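Long-range contact in alcohol dehydrogenase (Aeropyrum pernix, PDB 1H2B), which probably catalyses the NAD-dependent oxidation of alcohols, with zinc ions bound at both a catalytic and a second, separate site: residues Pro105-Gly110 with Glu127-Asn132. Sequence-based numbering, arbitrary orientation.
With ZN (zinc ion), chain K.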
ATOM      1  N   PRO B 105     -21.795  15.023  -3.588  1.00 13.65           N
ATOM      2  CA  PRO B 105     -22.929  15.187  -2.668  1.00 15.40           C
ATOM      3  C   PRO B 105     -22.607  15.801  -1.325  1.00 13.42           C
ATOM      4  O   PRO B 105     -23.550  16.159  -0.632  1.00 16.82           O
ATOM      5  CB  PRO B 105     -23.499  13.758  -2.527  1.00 16.90           C
ATOM      6  CG  PRO B 105     -22.469  12.839  -3.103  1.00 20.62           C
ATOM      7  CD  PRO B 105     -21.483  13.606  -3.873  1.00 15.65           C
ATOM      8  N   ALA B 106     -21.342  15.895  -0.921  1.00 13.24           N
ATOM      9  CA  ALA B 106     -20.958  16.479   0.371  1.00 15.42           C
ATOM     10  C   ALA B 106     -20.632  17.956   0.204  1.00 14.98           C
ATOM     11  O   ALA B 106     -20.022  18.354  -0.789  1.00 17.41           O
ATOM     12  CB  ALA B 106     -19.707  15.781   0.897  1.00 17.83           C
ATOM     13  N   VAL B 107     -21.088  18.768   1.138  1.00 14.12           N
ATOM     14  CA  VAL B 107     -20.715  20.160   1.202  1.00 15.68           C
ATOM     15  C   VAL B 107     -19.767  20.277   2.399  1.00 17.95           C
ATOM     16  O   VAL B 107     -20.169  20.052   3.546  1.00 19.53           O
ATOM     17  CB  VAL B 107     -21.990  21.046   1.383  1.00 16.02           C
ATOM     18  CG1 VAL B 107     -21.559  22.486   1.775  1.00 22.22           C
ATOM     19  CG2 VAL B 107     -22.802  21.059   0.113  1.00 15.75           C
ATOM     20  N   THR B 108     -18.499  20.599   2.138  1.00 19.22           N
ATOM     21  CA  THR B 108     -17.449  20.557   3.168  1.00 23.10           C
ATOM     22  C   THR B 108     -16.689  21.886   3.289  1.00 27.72           C
ATOM     23  O   THR B 108     -16.668  22.653   2.350  1.00 30.98           O
ATOM     24  CB  THR B 108     -16.419  19.430   2.853  1.00 24.08           C
ATOM     25  OG1 THR B 108     -15.838  19.683   1.576  1.00 28.10           O
ATOM     26  CG2 THR B 108     -17.118  18.077   2.668  1.00 27.15           C
ATOM     27  N   ASP B 109     -16.042  22.108   4.441  1.00 31.94           N
ATOM     28  CA  ASP B 109     -15.280  23.354   4.727  1.00 37.28           C
ATOM     29  C   ASP B 109     -13.885  23.475   4.072  1.00 38.41           C
ATOM     30  O   ASP B 109     -13.420  24.588   3.759  1.00 40.29           O
ATOM     31  CB  ASP B 109     -15.186  23.625   6.252  1.00 39.16           C
ATOM     32  CG  ASP B 109     -14.533  22.469   7.049  1.00 45.64           C
ATOM     33  OD1 ASP B 109     -13.606  21.796   6.536  1.00 43.99           O
ATOM     34  OD2 ASP B 109     -14.870  22.176   8.227  1.00 48.35           O
ATOM     35  N   GLY B 110     -13.218  22.346   3.858  1.00 36.41           N
ATOM     36  CA  GLY B 110     -11.854  22.365   3.353  1.00 38.92           C
ATOM     37  C   GLY B 110     -10.806  22.745   4.399  1.00 42.57           C
ATOM     38  O   GLY B 110      -9.618  22.872   4.077  1.00 43.92           O
ATOM     39  N   GLU B 127     -22.177  18.712   5.544  1.00 25.77           N
ATOM     40  CA  GLU B 127     -23.622  18.812   5.266  1.00 20.55           C
ATOM     41  C   GLU B 127     -23.844  18.080   3.942  1.00 19.46           C
ATOM     42  O   GLU B 127     -22.895  17.935   3.168  1.00 21.16           O
ATOM     43  CB  GLU B 127     -23.969  20.289   5.131  1.00 23.36           C
ATOM     44  CG  GLU B 127     -23.741  21.029   6.448  1.00 27.94           C
ATOM     45  CD  GLU B 127     -24.426  22.382   6.529  1.00 34.99           C
ATOM     46  OE1 GLU B 127     -23.742  23.408   6.301  1.00 41.80           O
ATOM     47  OE2 GLU B 127     -25.639  22.419   6.830  1.00 44.72           O
ATOM     48  N   PHE B 128     -25.045  17.557   3.724  1.00 17.53           N
ATOM     49  CA  PHE B 128     -25.240  16.642   2.607  1.00 16.96           C
ATOM     50  C   PHE B 128     -26.606  16.945   2.028  1.00 16.67           C
ATOM     51  O   PHE B 128     -27.641  16.431   2.536  1.00 19.15           O
ATOM     52  CB  PHE B 128     -25.114  15.198   3.150  1.00 17.52           C
ATOM     53  CG  PHE B 128     -24.818  14.125   2.114  1.00 22.78           C
ATOM     54  CD1 PHE B 128     -23.636  13.388   2.184  1.00 32.17           C
ATOM     55  CD2 PHE B 128     -25.766  13.753   1.179  1.00 23.67           C
ATOM     56  CE1 PHE B 128     -23.372  12.370   1.260  1.00 35.09           C
ATOM     57  CE2 PHE B 128     -25.527  12.721   0.261  1.00 22.87           C
ATOM     58  CZ  PHE B 128     -24.311  12.029   0.301  1.00 29.11           C
ATOM     59  N   PRO B 129     -26.678  17.794   0.987  1.00 15.81           N
ATOM     60  CA  PRO B 129     -27.956  18.082   0.328  1.00 15.93           C
ATOM     61  C   PRO B 129     -28.757  16.806  -0.022  1.00 16.98           C
ATOM     62  O   PRO B 129     -28.257  15.827  -0.588  1.00 17.22           O
ATOM     63  CB  PRO B 129     -27.544  18.831  -0.922  1.00 17.33           C
ATOM     64  CG  PRO B 129     -26.300  19.631  -0.425  1.00 16.93           C
ATOM     65  CD  PRO B 129     -25.574  18.586   0.404  1.00 17.42           C
ATOM     66  N   GLY B 130     -30.019  16.815   0.397  1.00 16.83           N
ATOM     67  CA  GLY B 130     -30.850  15.655   0.158  1.00 17.52           C
ATOM     68  C   GLY B 130     -30.864  14.655   1.288  1.00 19.00           C
ATOM     69  O   GLY B 130     -31.782  13.841   1.344  1.00 19.44           O
ATOM     70  N   LEU B 131     -29.850  14.648   2.147  1.00 19.43           N
ATOM     71  CA  LEU B 131     -29.795  13.648   3.216  1.00 21.38           C
ATOM     72  C   LEU B 131     -30.244  14.275   4.500  1.00 24.69           C
ATOM     73  O   LEU B 131     -31.081  13.723   5.184  1.00 28.12           O
ATOM     74  CB  LEU B 131     -28.376  13.120   3.447  1.00 22.79           C
ATOM     75  CG  LEU B 131     -28.102  11.718   2.915  1.00 32.37           C
ATOM     76  CD1 LEU B 131     -28.723  10.665   3.791  1.00 28.39           C
ATOM     77  CD2 LEU B 131     -28.590  11.575   1.471  1.00 30.48           C
ATOM     78  N   ASN B 132     -29.627  15.407   4.843  1.00 25.22           N
ATOM     79  CA  ASN B 132     -29.976  16.157   6.051  1.00 26.69           C
ATOM     80  C   ASN B 132     -30.378  17.624   5.866  1.00 29.29           C
ATOM     81  O   ASN B 132     -30.790  18.277   6.839  1.00 28.49           O
ATOM     82  CB  ASN B 132     -28.898  15.979   7.158  1.00 24.22           C
ATOM     83  CG  ASN B 132     -27.552  16.624   6.827  1.00 29.07           C
ATOM     84  OD1 ASN B 132     -27.263  16.981   5.694  1.00 25.42           O
ATOM     85  ND2 ASN B 132     -26.716  16.772   7.846  1.00 33.04           N
TER
HETATM   86 ZN    ZN K1363     -13.623  19.440   6.504  0.50 32.57          ZN
HETATM   87  O   HOH W   1     -25.947  15.995  -2.071  1.00 15.24           O
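Val107 N donates to Glu127 O at 2.8 Å. Glu127 N returns a bond to Val107 O at 3.1 Å. This reciprocal pair is a single antiparallel bridge, a hydrogen-bonded pair between two loops that flank helix 113-116 and otherwise form no regular strand. On one side of it the isopropyl group of Val107 meets the ring of Pro129: CG2, anti to the carbonyl carbon, lies 3.7 Å from Pro129 CD. Pro105 O stands over one face of the Phe128 ring, nearer its CG and CD2 side than its centre, at 3.6 Å from CG. The same oxygen accepts from a water that also donates to Pro129 O, a second, solvent-mediated link between the loops. On that same ring face, Pro105 CB packs at the far end, 3.4 Å from Phe128 CZ; Phe128 CG, anti to the backbone N (chi1 -160°), starts the ring in that direction. Phe128 N is held by Asn132 OD1, while Phe128 O accepts from Leu131 N and Asn132 N, closing a compact turn. Phe128 also lines the octanoic acid pocket, near His79 of the catalytic zinc, and an alanine here would probably leave Pro105 CB without its aromatic partner and open a gap beside the bound acid. Glu127 turns its carboxylate to a salt bridge with Arg41. Two residues past the bridge, Asp109 OD1 binds the second zinc together with Cys112 and Cys115, consistent with the bridge linking the base of that metal-binding loop to the wall of the octanoic acid pocket, probably the substrate site.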